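Local coordinates for 2-dehydro-3-deoxyphosphogluconate aldolase (Vibrio fischeri, PDB 3NZR), which is an aldolase of the KDGP aldolase family, with the parallel beta/alpha fold of the TIM-barrel clan, at residues Ala27-Ala32 against Gly229-Glu234; Thr99-Ser104 against Ser113-Leu118; Pro145-Ile150 against Ala183-Trp188; Glu173-Val178 against Met204-Asp209; Glu198-Ile203 against Lys237-Met242. All blocks are in the same frame, centred on the assembly; numbering follows the deposited sequence.

Contact 1: residues Ala27-Ala32 against Gly229-Glu234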
# COMPACT_ATOMS: atom_id res chain seq x y z
N ALA A 27 -30.11 6.26 13.23
CA ALA A 27 -31.46 5.74 12.88
C ALA A 27 -32.25 6.72 12.04
O ALA A 27 -32.84 6.34 11.00
CB ALA A 27 -32.24 5.38 14.15
N ASP A 28 -32.29 7.99 12.49
CA ASP A 28 -33.05 9.03 11.77
C ASP A 28 -32.46 9.28 10.39
O ASP A 28 -33.17 9.47 9.44
CB ASP A 28 -33.13 10.37 12.55
CG ASP A 28 -33.93 10.27 13.89
OD1 ASP A 28 -34.48 9.18 14.21
OD2 ASP A 28 -33.98 11.30 14.62
N ILE A 29 -31.12 9.26 10.31
CA ILE A 29 -30.45 9.52 9.05
C ILE A 29 -30.76 8.41 8.08
O ILE A 29 -31.10 8.68 6.92
CB ILE A 29 -28.92 9.62 9.25
CG1 ILE A 29 -28.54 10.95 9.92
CG2 ILE A 29 -28.17 9.38 7.90
CD1 ILE A 29 -27.10 10.86 10.59
N TYR A 30 -30.72 7.19 8.56
CA TYR A 30 -30.98 5.99 7.71
C TYR A 30 -32.42 6.01 7.13
O TYR A 30 -32.60 5.87 5.91
CB TYR A 30 -30.73 4.72 8.52
CG TYR A 30 -30.77 3.46 7.70
CD1 TYR A 30 -29.66 3.05 6.95
CD2 TYR A 30 -31.91 2.68 7.66
CE1 TYR A 30 -29.72 1.88 6.18
CE2 TYR A 30 -31.96 1.52 6.93
CZ TYR A 30 -30.87 1.11 6.20
OH TYR A 30 -30.98 -0.05 5.45
N ASP A 31 -33.38 6.31 7.98
CA ASP A 31 -34.79 6.48 7.52
C ASP A 31 -34.94 7.62 6.50
O ASP A 31 -35.53 7.46 5.45
CB ASP A 31 -35.71 6.79 8.69
CG ASP A 31 -35.83 5.61 9.70
OD1 ASP A 31 -35.55 4.44 9.32
OD2 ASP A 31 -36.23 5.86 10.88
N ALA A 32 -34.33 8.77 6.79
CA ALA A 32 -34.44 9.92 5.92
C ALA A 32 -33.87 9.68 4.50
O ALA A 32 -34.40 10.19 3.49
CB ALA A 32 -33.80 11.16 6.62
N GLY A 229 -24.88 18.81 17.54
CA GLY A 229 -23.89 17.92 16.93
C GLY A 229 -24.57 16.86 16.07
O GLY A 229 -23.91 15.94 15.58
N ASN A 230 -25.88 16.98 15.85
CA ASN A 230 -26.59 16.00 15.03
C ASN A 230 -26.70 16.41 13.57
O ASN A 230 -26.92 17.58 13.26
CB ASN A 230 -27.98 15.71 15.61
CG ASN A 230 -27.92 14.78 16.83
OD1 ASN A 230 -26.92 14.11 17.08
ND2 ASN A 230 -28.99 14.72 17.56
N THR A 231 -26.57 15.44 12.68
CA THR A 231 -26.78 15.70 11.28
C THR A 231 -28.31 15.82 11.09
O THR A 231 -29.03 14.99 11.61
CB THR A 231 -26.17 14.56 10.39
OG1 THR A 231 -24.71 14.62 10.42
CG2 THR A 231 -26.71 14.65 8.95
N ARG A 232 -28.76 16.83 10.37
CA ARG A 232 -30.18 17.12 10.25
C ARG A 232 -30.82 16.13 9.30
O ARG A 232 -30.48 16.11 8.10
CB ARG A 232 -30.42 18.50 9.67
CG ARG A 232 -29.93 19.63 10.50
CD ARG A 232 -30.37 20.92 9.87
NE ARG A 232 -29.61 21.96 10.52
CZ ARG A 232 -28.47 22.48 10.07
NH1 ARG A 232 -27.96 22.16 8.89
NH2 ARG A 232 -27.87 23.40 10.81
N PRO A 233 -31.78 15.35 9.82
CA PRO A 233 -32.44 14.38 8.93
C PRO A 233 -33.14 15.06 7.77
O PRO A 233 -33.15 14.54 6.64
CB PRO A 233 -33.40 13.66 9.88
CG PRO A 233 -32.67 13.71 11.16
CD PRO A 233 -32.17 15.12 11.20
N GLU A 234 -33.68 16.24 8.00
CA GLU A 234 -34.34 16.98 6.90
C GLU A 234 -33.39 17.37 5.75
O GLU A 234 -33.80 17.46 4.58
CB GLU A 234 -35.16 18.20 7.43
CG GLU A 234 -34.31 19.36 7.98
CD GLU A 234 -34.11 19.34 9.50
OE1 GLU A 234 -34.03 20.48 10.08
OE2 GLU A 234 -34.04 18.23 10.12

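Contact 2: residues Thr99-Ser104 against Ser113-Leu118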
# COMPACT_ATOMS: atom_id res chain seq x y z
N THR A 99 -1.54 5.15 2.09
CA THR A 99 -0.71 4.10 2.61
C THR A 99 -1.41 3.08 3.50
O THR A 99 -0.77 2.21 4.06
CB THR A 99 0.44 4.79 3.48
OG1 THR A 99 -0.17 5.74 4.36
CG2 THR A 99 1.46 5.64 2.60
N GLY A 100 -2.69 3.25 3.76
CA GLY A 100 -3.43 2.38 4.63
C GLY A 100 -4.46 1.55 3.86
O GLY A 100 -5.06 0.68 4.46
N VAL A 101 -4.67 1.81 2.55
CA VAL A 101 -5.64 1.06 1.77
C VAL A 101 -5.45 -0.45 1.79
O VAL A 101 -6.40 -1.24 2.13
CB VAL A 101 -5.63 1.59 0.33
CG1 VAL A 101 -6.58 0.76 -0.57
CG2 VAL A 101 -6.04 3.07 0.39
N ALA A 102 -4.20 -0.90 1.54
CA ALA A 102 -3.93 -2.29 1.44
C ALA A 102 -4.06 -2.96 2.78
O ALA A 102 -4.54 -4.10 2.86
CB ALA A 102 -2.44 -2.54 0.82
N THR A 103 -3.57 -2.30 3.84
CA THR A 103 -3.70 -2.86 5.14
C THR A 103 -5.15 -3.08 5.55
O THR A 103 -5.50 -4.13 6.11
CB THR A 103 -3.09 -1.92 6.17
OG1 THR A 103 -1.72 -1.63 5.85
CG2 THR A 103 -3.18 -2.58 7.58
N SER A 104 -5.99 -2.09 5.35
CA SER A 104 -7.40 -2.23 5.62
C SER A 104 -8.07 -3.35 4.80
O SER A 104 -8.84 -4.06 5.31
CB SER A 104 -8.12 -0.92 5.41
OG SER A 104 -7.88 -0.04 6.45
N SER A 113 -16.37 -4.89 1.43
CA SER A 113 -16.25 -3.55 2.02
C SER A 113 -15.56 -2.60 1.06
O SER A 113 -14.53 -2.96 0.40
CB SER A 113 -15.49 -3.53 3.31
OG SER A 113 -15.98 -4.42 4.31
N ILE A 114 -16.11 -1.39 0.97
CA ILE A 114 -15.55 -0.34 0.14
C ILE A 114 -14.36 0.24 0.93
O ILE A 114 -14.53 0.66 2.05
CB ILE A 114 -16.59 0.75 -0.14
CG1 ILE A 114 -17.71 0.20 -0.96
CG2 ILE A 114 -15.94 1.95 -0.92
CD1 ILE A 114 -19.01 0.82 -0.78
N VAL A 115 -13.16 0.22 0.38
CA VAL A 115 -12.00 0.88 1.00
C VAL A 115 -11.63 2.06 0.08
O VAL A 115 -11.16 1.85 -1.07
CB VAL A 115 -10.81 -0.04 1.13
CG1 VAL A 115 -9.60 0.75 1.88
CG2 VAL A 115 -11.16 -1.30 1.97
N ASN A 116 -11.81 3.27 0.60
CA ASN A 116 -11.37 4.46 -0.16
C ASN A 116 -9.94 4.82 0.08
O ASN A 116 -9.30 4.28 0.99
CB ASN A 116 -12.37 5.58 -0.00
CG ASN A 116 -12.25 6.33 1.28
OD1 ASN A 116 -11.15 6.43 1.90
ND2 ASN A 116 -13.34 6.95 1.67
N GLY A 117 -9.35 5.60 -0.78
CA GLY A 117 -7.97 6.09 -0.60
C GLY A 117 -7.86 7.59 -0.85
O GLY A 117 -8.24 8.10 -1.92
N LEU A 118 -7.29 8.31 0.11
CA LEU A 118 -7.23 9.78 0.08
C LEU A 118 -6.15 10.27 -0.80
O LEU A 118 -4.98 9.88 -0.69
CB LEU A 118 -6.97 10.29 1.45
CG LEU A 118 -6.78 11.80 1.64
CD1 LEU A 118 -8.02 12.43 1.34
CD2 LEU A 118 -6.42 12.05 3.10

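Contact 3: residues Pro145-Ile150 against Ala183-Trp188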
# COMPACT_ATOMS: atom_id res chain seq x y z
N PRO A 145 0.58 11.19 -11.62
CA PRO A 145 -0.53 11.29 -12.55
C PRO A 145 -1.78 10.62 -11.96
O PRO A 145 -1.66 9.54 -11.34
CB PRO A 145 -0.01 10.49 -13.76
CG PRO A 145 1.39 10.56 -13.69
CD PRO A 145 1.73 10.49 -12.23
N VAL A 146 -2.94 11.23 -12.14
CA VAL A 146 -4.16 10.70 -11.54
C VAL A 146 -4.43 9.26 -12.03
O VAL A 146 -4.83 8.35 -11.25
CB VAL A 146 -5.42 11.66 -11.73
CG1 VAL A 146 -5.82 11.82 -13.13
CG2 VAL A 146 -6.62 11.11 -10.89
N GLU A 147 -4.15 9.02 -13.31
CA GLU A 147 -4.30 7.67 -13.84
C GLU A 147 -3.50 6.66 -13.06
O GLU A 147 -3.98 5.55 -12.78
CB GLU A 147 -3.93 7.62 -15.34
CG GLU A 147 -4.79 8.59 -16.25
CD GLU A 147 -4.26 10.08 -16.38
OE1 GLU A 147 -3.34 10.51 -15.62
OE2 GLU A 147 -4.80 10.83 -17.28
N THR A 148 -2.27 7.01 -12.69
CA THR A 148 -1.40 6.04 -12.04
C THR A 148 -1.79 5.90 -10.60
O THR A 148 -1.69 4.84 -10.00
CB THR A 148 -0.01 6.51 -12.16
OG1 THR A 148 0.20 6.73 -13.55
CG2 THR A 148 0.98 5.53 -11.68
N ALA A 149 -2.22 6.98 -10.00
CA ALA A 149 -2.76 6.87 -8.60
C ALA A 149 -3.96 5.91 -8.51
O ALA A 149 -4.08 5.15 -7.58
CB ALA A 149 -3.18 8.29 -8.09
N ILE A 150 -4.87 5.97 -9.48
CA ILE A 150 -6.00 5.05 -9.52
C ILE A 150 -5.48 3.58 -9.73
O ILE A 150 -5.96 2.62 -9.11
CB ILE A 150 -6.94 5.44 -10.61
CG1 ILE A 150 -7.71 6.73 -10.24
CG2 ILE A 150 -7.95 4.36 -10.92
CD1 ILE A 150 -8.39 7.33 -11.42
N ALA A 183 -13.88 7.33 -14.41
CA ALA A 183 -14.85 6.77 -15.35
C ALA A 183 -14.15 5.85 -16.37
O ALA A 183 -14.59 4.74 -16.65
CB ALA A 183 -15.54 7.91 -16.05
N ASP A 184 -13.04 6.33 -16.89
CA ASP A 184 -12.22 5.62 -17.89
C ASP A 184 -11.51 4.34 -17.35
O ASP A 184 -11.33 3.40 -18.08
CB ASP A 184 -11.18 6.59 -18.45
CG ASP A 184 -11.80 7.68 -19.40
OD1 ASP A 184 -13.01 7.59 -19.74
OD2 ASP A 184 -11.06 8.63 -19.80
N LYS A 185 -11.12 4.33 -16.08
CA LYS A 185 -10.52 3.16 -15.42
C LYS A 185 -11.51 2.40 -14.56
O LYS A 185 -11.16 1.53 -13.71
CB LYS A 185 -9.35 3.62 -14.56
CG LYS A 185 -8.08 3.75 -15.38
CD LYS A 185 -6.80 3.75 -14.48
CE LYS A 185 -6.52 5.13 -14.25
NZ LYS A 185 -7.23 6.18 -15.16
N ASP A 186 -12.76 2.82 -14.68
CA ASP A 186 -13.89 2.17 -14.03
C ASP A 186 -13.76 2.04 -12.50
O ASP A 186 -13.89 0.96 -11.95
CB ASP A 186 -14.02 0.80 -14.63
CG ASP A 186 -15.10 0.02 -13.98
OD1 ASP A 186 -16.20 0.60 -13.70
OD2 ASP A 186 -14.85 -1.18 -13.74
N PHE A 187 -13.49 3.14 -11.83
CA PHE A 187 -13.16 3.17 -10.41
C PHE A 187 -14.15 4.11 -9.84
O PHE A 187 -14.81 4.83 -10.59
CB PHE A 187 -11.75 3.69 -10.25
CG PHE A 187 -11.10 3.29 -8.97
CD1 PHE A 187 -11.04 1.97 -8.64
CD2 PHE A 187 -10.53 4.18 -8.16
CE1 PHE A 187 -10.45 1.56 -7.50
CE2 PHE A 187 -9.90 3.74 -7.00
CZ PHE A 187 -9.88 2.45 -6.70
N TRP A 188 -14.42 4.00 -8.56
CA TRP A 188 -15.41 4.86 -7.91
C TRP A 188 -14.78 6.10 -7.31
O TRP A 188 -13.54 6.22 -7.18
CB TRP A 188 -16.18 4.08 -6.84
CG TRP A 188 -16.74 2.77 -7.38
CD1 TRP A 188 -16.93 2.42 -8.70
CD2 TRP A 188 -17.21 1.67 -6.61
NE1 TRP A 188 -17.46 1.16 -8.79
CE2 TRP A 188 -17.66 0.68 -7.52
CE3 TRP A 188 -17.31 1.43 -5.24
CZ2 TRP A 188 -18.17 -0.54 -7.10
CZ3 TRP A 188 -17.84 0.23 -4.83
CH2 TRP A 188 -18.25 -0.74 -5.75

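Contact 4: residues Glu173-Val178 against Met204-Asp209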
# COMPACT_ATOMS: atom_id res chain seq x y z
N GLU A 173 -12.03 22.13 -12.00
CA GLU A 173 -11.31 21.63 -13.17
C GLU A 173 -10.42 20.45 -12.81
O GLU A 173 -10.35 19.51 -13.59
CB GLU A 173 -10.49 22.73 -13.86
CG GLU A 173 -11.33 23.97 -14.33
CD GLU A 173 -11.53 25.09 -13.24
OE1 GLU A 173 -11.14 24.91 -12.03
OE2 GLU A 173 -12.10 26.16 -13.61
N GLU A 174 -9.74 20.50 -11.66
CA GLU A 174 -8.99 19.32 -11.22
C GLU A 174 -9.95 18.15 -10.97
O GLU A 174 -9.65 17.02 -11.33
CB GLU A 174 -8.23 19.62 -9.97
CG GLU A 174 -7.06 20.56 -10.18
CD GLU A 174 -6.19 20.63 -8.94
OE1 GLU A 174 -5.58 19.57 -8.60
OE2 GLU A 174 -6.17 21.70 -8.29
N PHE A 175 -11.11 18.43 -10.38
CA PHE A 175 -12.08 17.42 -10.02
C PHE A 175 -12.65 16.80 -11.25
O PHE A 175 -12.77 15.60 -11.34
CB PHE A 175 -13.22 18.02 -9.18
CG PHE A 175 -14.34 17.06 -8.85
CD1 PHE A 175 -14.11 15.94 -8.04
CD2 PHE A 175 -15.62 17.28 -9.30
CE1 PHE A 175 -15.13 15.10 -7.72
CE2 PHE A 175 -16.68 16.41 -8.94
CZ PHE A 175 -16.42 15.32 -8.13
N ALA A 176 -13.04 17.64 -12.23
CA ALA A 176 -13.55 17.12 -13.48
C ALA A 176 -12.57 16.12 -14.12
O ALA A 176 -13.00 15.13 -14.68
CB ALA A 176 -13.89 18.25 -14.46
N CYS A 177 -11.26 16.38 -14.04
CA CYS A 177 -10.27 15.47 -14.61
C CYS A 177 -10.15 14.18 -13.76
O CYS A 177 -9.95 13.11 -14.30
CB CYS A 177 -8.93 16.14 -14.67
SG CYS A 177 -7.60 15.10 -15.26
N VAL A 178 -10.33 14.27 -12.45
CA VAL A 178 -10.33 13.04 -11.63
C VAL A 178 -11.51 12.14 -11.93
O VAL A 178 -11.37 10.90 -12.02
CB VAL A 178 -10.23 13.37 -10.15
CG1 VAL A 178 -10.40 12.08 -9.33
CG2 VAL A 178 -8.94 14.08 -9.88
N MSE A 204 -22.15 17.02 -8.12
CA MSE A 204 -22.56 15.66 -8.58
C MSE A 204 -22.70 15.64 -10.12
O MSE A 204 -22.23 14.71 -10.78
CB MSE A 204 -23.89 15.21 -7.97
CG MSE A 204 -23.86 15.01 -6.49
SE MSE A 204 -22.47 13.66 -6.05
CE MSE A 204 -23.49 12.14 -6.71
N GLN A 205 -23.32 16.68 -10.70
CA GLN A 205 -23.45 16.68 -12.17
C GLN A 205 -22.12 16.52 -12.87
O GLN A 205 -22.09 16.05 -13.96
CB GLN A 205 -24.15 17.94 -12.69
CG GLN A 205 -24.75 17.84 -14.09
CD GLN A 205 -25.77 16.74 -14.15
OE1 GLN A 205 -25.58 15.73 -14.84
NE2 GLN A 205 -26.87 16.92 -13.43
N ILE A 206 -21.02 16.95 -12.27
CA ILE A 206 -19.72 16.84 -12.94
C ILE A 206 -19.32 15.37 -13.04
O ILE A 206 -18.89 14.91 -14.07
CB ILE A 206 -18.62 17.61 -12.20
CG1 ILE A 206 -18.91 19.10 -12.31
CG2 ILE A 206 -17.24 17.25 -12.77
CD1 ILE A 206 -18.15 19.95 -11.41
N ALA A 207 -19.48 14.64 -11.95
CA ALA A 207 -19.09 13.26 -11.86
C ALA A 207 -20.06 12.40 -12.65
O ALA A 207 -19.68 11.44 -13.26
CB ALA A 207 -19.08 12.82 -10.36
N LEU A 208 -21.34 12.76 -12.62
CA LEU A 208 -22.33 12.07 -13.44
C LEU A 208 -22.09 12.23 -14.97
O LEU A 208 -22.13 11.23 -15.69
CB LEU A 208 -23.76 12.54 -13.08
CG LEU A 208 -24.23 12.18 -11.67
CD1 LEU A 208 -25.47 12.94 -11.35
CD2 LEU A 208 -24.45 10.69 -11.58
N ASP A 209 -21.79 13.44 -15.42
CA ASP A 209 -21.51 13.68 -16.85
C ASP A 209 -20.24 12.97 -17.30
O ASP A 209 -20.08 12.68 -18.49
CB ASP A 209 -21.30 15.17 -17.16
CG ASP A 209 -22.57 16.00 -16.99
OD1 ASP A 209 -23.68 15.44 -17.11
OD2 ASP A 209 -22.43 17.23 -16.75

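Contact 5: residues Glu198-Ile203 against Lys237-Met242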
# COMPACT_ATOMS: atom_id res chain seq x y z
N GLU A 198 -26.21 23.83 -1.54
CA GLU A 198 -26.31 24.77 -2.66
C GLU A 198 -25.40 24.39 -3.79
O GLU A 198 -25.67 24.74 -4.91
CB GLU A 198 -25.98 26.21 -2.20
CG GLU A 198 -27.04 26.80 -1.31
CD GLU A 198 -26.96 26.26 0.10
OE1 GLU A 198 -25.85 25.84 0.58
OE2 GLU A 198 -28.03 26.27 0.71
N ASN A 199 -24.30 23.69 -3.49
CA ASN A 199 -23.40 23.23 -4.57
C ASN A 199 -23.44 21.72 -4.87
O ASN A 199 -22.71 21.27 -5.73
CB ASN A 199 -21.95 23.66 -4.31
CG ASN A 199 -21.37 23.06 -3.04
OD1 ASN A 199 -21.82 22.00 -2.53
ND2 ASN A 199 -20.36 23.74 -2.50
N TYR A 200 -24.24 20.96 -4.15
CA TYR A 200 -24.31 19.50 -4.27
C TYR A 200 -24.66 19.14 -5.71
O TYR A 200 -24.04 18.30 -6.33
CB TYR A 200 -25.40 18.91 -3.35
CG TYR A 200 -25.56 17.44 -3.47
CD1 TYR A 200 -24.55 16.55 -2.97
CD2 TYR A 200 -26.69 16.89 -4.05
CE1 TYR A 200 -24.72 15.18 -3.06
CE2 TYR A 200 -26.85 15.52 -4.17
CZ TYR A 200 -25.86 14.65 -3.68
OH TYR A 200 -26.06 13.29 -3.79
N GLU A 201 -25.69 19.75 -6.22
CA GLU A 201 -26.12 19.39 -7.57
C GLU A 201 -25.04 19.61 -8.63
O GLU A 201 -24.78 18.73 -9.42
CB GLU A 201 -27.44 20.07 -7.93
CG GLU A 201 -28.63 19.45 -7.18
CD GLU A 201 -29.87 20.38 -7.03
OE1 GLU A 201 -30.98 19.90 -7.29
OE2 GLU A 201 -29.73 21.56 -6.60
N GLU A 202 -24.39 20.76 -8.60
CA GLU A 202 -23.41 21.08 -9.64
C GLU A 202 -22.17 20.18 -9.53
O GLU A 202 -21.62 19.79 -10.53
CB GLU A 202 -22.99 22.55 -9.56
CG GLU A 202 -22.48 23.11 -10.87
CD GLU A 202 -22.12 24.60 -10.78
OE1 GLU A 202 -22.75 25.32 -9.98
OE2 GLU A 202 -21.20 25.04 -11.50
N ILE A 203 -21.77 19.86 -8.31
CA ILE A 203 -20.64 18.95 -8.08
C ILE A 203 -20.98 17.55 -8.54
O ILE A 203 -20.14 16.90 -9.23
CB ILE A 203 -20.25 18.96 -6.60
CG1 ILE A 203 -19.65 20.30 -6.22
CG2 ILE A 203 -19.28 17.81 -6.25
CD1 ILE A 203 -19.48 20.46 -4.72
N LYS A 237 -32.75 14.30 3.62
CA LYS A 237 -33.90 14.01 2.75
C LYS A 237 -33.83 14.92 1.55
O LYS A 237 -34.11 14.50 0.44
CB LYS A 237 -35.22 14.27 3.47
CG LYS A 237 -36.43 14.36 2.50
CD LYS A 237 -37.72 14.29 3.33
CE LYS A 237 -39.03 14.43 2.48
NZ LYS A 237 -38.88 15.23 1.20
N THR A 238 -33.44 16.16 1.79
CA THR A 238 -33.16 17.11 0.74
C THR A 238 -32.06 16.60 -0.20
O THR A 238 -32.21 16.66 -1.42
CB THR A 238 -32.82 18.46 1.40
OG1 THR A 238 -33.89 18.81 2.29
CG2 THR A 238 -32.58 19.58 0.38
N LEU A 239 -30.96 16.11 0.33
CA LEU A 239 -29.92 15.55 -0.53
C LEU A 239 -30.45 14.30 -1.31
O LEU A 239 -30.12 14.10 -2.48
CB LEU A 239 -28.74 15.15 0.33
CG LEU A 239 -27.85 16.26 0.95
CD1 LEU A 239 -26.98 15.68 2.07
CD2 LEU A 239 -26.95 16.85 -0.09
N LEU A 240 -31.31 13.51 -0.68
CA LEU A 240 -31.84 12.30 -1.36
C LEU A 240 -32.73 12.75 -2.50
O LEU A 240 -32.62 12.21 -3.59
CB LEU A 240 -32.61 11.36 -0.45
CG LEU A 240 -33.30 10.13 -1.08
CD1 LEU A 240 -32.25 9.05 -1.61
CD2 LEU A 240 -34.30 9.46 -0.09
N ASP A 241 -33.58 13.74 -2.25
CA ASP A 241 -34.49 14.18 -3.29
C ASP A 241 -33.72 14.83 -4.46
O ASP A 241 -34.04 14.62 -5.62
CB ASP A 241 -35.49 15.16 -2.73
CG ASP A 241 -36.63 14.48 -1.92
OD1 ASP A 241 -36.80 13.22 -1.97
OD2 ASP A 241 -37.34 15.23 -1.23
N MSE A 242 -32.69 15.62 -4.13
CA MSE A 242 -31.78 16.15 -5.13
C MSE A 242 -31.13 15.05 -5.94
O MSE A 242 -30.99 15.17 -7.17
CB MSE A 242 -30.69 17.03 -4.50
CG MSE A 242 -31.20 18.36 -4.02
SE MSE A 242 -29.75 19.45 -3.17
CE MSE A 242 -30.80 21.10 -2.82
O HOH W 1 -31.24 17.67 -8.69

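Contact 1: residues Ala27-Ala32 against Gly229-Glu234
Pro233 lies against Asp28 and Ala32, and Thr231 meets Ile29. The contact joins the first and the last helix of a TIM-barrel chain, helix 23-32 and the start of helix 233-247. The segments come closest at Ile29 and Pro233, with 5.3 Å between the CA of Ile29 and the CA of Pro233.

The apolar packing has two parts. In the first, the Pro233 ring spans one turn of helix 23-32. Its CG meets the CB of Asp28 at 3.6 Å, and its CB lies 4.1 Å from the CB of Ala32. In the second, the Ile29 side chain crosses Thr231 at about a right angle. The CG1 branch of Ile29 is anti to the carbonyl carbon (chi1 -74°) and runs on nearly extended (chi2 160°). This carries CD1 to 3.8 Å from Thr231 CB, while Thr231 CG2 is slightly farther off. Ile29 also packs on Val37 and Val39 of strand 37-42.

Polar groups hold the second segment from outside the pair. Thr231 OG1 is hydrogen-bonded to the carbonyl O of Leu19, and Thr231 O pairs with Asn25 ND2. Arg232 stands at the N-cap of helix 233-247. Its CB points away from helix 23-32, and NH1 forms a salt bridge with Asp235 OD2.

One contact is between a methyl group and a backbone oxygen. It lies in the first turn of the last helix, where the CB of Ala32 touches the carbonyl O of Pro233 at 3.4 Å.

Contact 2: residues Thr99-Ser104 against Ser113-Leu118
Val101 packs with both methyl groups on strand 114-119. This is the tight part of the contact. The CG2 methyl of Val101 sits over the backbone, 3.5 Å from the O of Asn116. The same CG2 of Val101 is 3.7 Å from the CA of Gly117, a close approach made against bare backbone because Gly117 has no side chain. The CG1 methyl meets the CG1 of Val115, which faces the helix, at 3.9 Å. The torsion explains this split. Val101 CG1 is anti to the backbone N (chi1 176°), and CG2 takes the place beside it. Val115 CG1 also touches the carbonyl O of Val101, so it wedges against the first turn of helix 101-108.

One turn on, the packing is looser. Ser104 reaches the strand with CB, which is 4.2 Å from Val115 CG1. Its hydroxyl is engaged elsewhere, with Ser83 OG. Asn116 turns its side chain to the other side of the strand, where ND2 is hydrogen-bonded to Glu190 OE1. The far side of the helix does not face solvent either. Ala102 points away from the strand and packs on Ala102 of the second subunit.

All five touching residues are buried. Strand 93-94, helix 101-108 and strand 114-119 make a beta-alpha-beta unit, the repeating element of the TIM barrel, with the helix laid on the outside of its strand.

Contact 3: residues Pro145-Ile150 against Ala183-Trp188
Lys185 lays its chain across the backbone of Glu147, with CE only 3.0 Å from the O of Glu147. That is very tight for a carbon and an oxygen. The chain bends at chi3 (-94°) and is nearly eclipsed at chi4 (-15°), so the model looks strained here and the details are doubtful. The amine does not reach the nearby acid. Lys185 NZ is 5.7 Å from Glu147 OE2 and instead makes a weak hydrogen bond with the O of Ala181.

The aliphatic part of Lys185 also covers Ile150, whose CB is 3.7 Å from Lys185 CE. The CG2 methyl of Ile150 then meets Phe187 at CD2, 3.8 Å away, at an oblique angle to the ring. Lys185 and Phe187 thus hold Ile150 between them. The turn between these two residues is a Schellman motif, with Asp186 at positive phi, which ends helix 172-184.

Thr148, whose CB points away from this contact, uses OG1 in a hydrogen bond with Glu140 O of the second subunit. Beneath the pair, Ile150 and Phe187 rest on Val161 of strand 160-163, and Ile150 also packs on Ala181 and Cys182 of helix 172-184.

Contact 4: residues Glu173-Val178 against Met204-Asp209
Phe175 and Ala176 of one helix meet Ile206 and Ala207 of the next. The contact is apolar throughout.

The aromatic packing is made by Phe175. Its CG is anti to the backbone N (chi1 175°), which sends the ring from helix 172-184 toward helix 200-209. Ile206 approaches the ring obliquely. Its CG2 methyl is 3.8 Å from Phe175 CD2, and its CB lies 4.0 Å from Phe175 CE2. The far end of the ring reaches the second helix at Ala207, where Phe175 CZ is 4.3 Å from Ala207 CB. This approach is oblique too.

The two helices are neighbours in the outer layer of the TIM barrel and run roughly the same way. Their short segments cross at -33°, with 9.3 Å between the axes. Strands 160-163 and 188-191 lie beneath. Phe175 packs on Tyr163, Leu189 and Pro191 of these strands, so the ring lies between the helix pair and the sheet.

The aliphatic packing lies farther out. Ala176 is small, and the helices come nearest there, with 6.2 Å between Ala176 CA and Ile206 CA. The CG2 methyl of Ile206 fits against this site, 3.8 Å from Ala176 CA and 3.9 Å from Ala176 CB. It therefore touches both the ring and the backbone of the first helix.

Glu174 takes no part in this packing. On a different side of helix 172-184, its two carboxylate oxygens accept hydrogen bonds from the backbone N atoms of Thr122 and Gly123.

Contact 5: residues Glu198-Ile203 against Lys237-Met242
Tyr200 presents one ring face to Leu239. The ring swings out with CG anti to the backbone N (chi1 177°). Leu239 CD2 lies over the face, 3.8 Å from the Tyr200 ring centroid and 15° off the normal. This is a CH-pi contact. The methyl is offset toward the rim and is nearest to CG of Tyr200, at 3.7 Å. The phenol oxygen of Tyr200 is hydrogen-bonded to Thr243 OG1, which fixes the far end of the ring.

Met242, modelled as selenomethionine, crosses the ring obliquely. Its CB is 4.0 Å from Tyr200 CD2. Its SE is 5.3 Å from the Tyr200 ring centroid and 66° off the normal, so it does not sit over the face.

Glu201 crosses Met242 at about a right angle. Its OE1 is 3.6 Å from the Met242 CG. A water donates to both Glu201 OE1 and the Met242 backbone O, and so ties the two helices together on this side. The bond from the water to Glu201 OE1 is short, 2.6 Å.

Tyr200 and Leu239 both rest on Leu16 of strand 16-19. The Met-aromatic and CH-pi contacts pair helix 200-209 with helix 233-247, two neighbours in the outer helix layer of a TIM barrel.

In the fold
Contact 2 lies deepest. All its touching residues are buried, and it packs helix on strand inside one beta-alpha-beta unit. The other four are partly buried and sit farther out. Contacts 3, 4 and 5 form a chain through the helix layer. Contacts 3 and 4 share helix 172-184, contacts 4 and 5 share helix 200-209, and contacts 1 and 5 share helix 233-247. Chemistry changes along the way. Contacts 1, 2 and 4 rely on apolar packing, contact 3 adds a lysine chain, and contact 5 adds a water bridge. Contacts 2 and 3 also have residues that touch the second subunit, unlike contacts 1, 4 and 5.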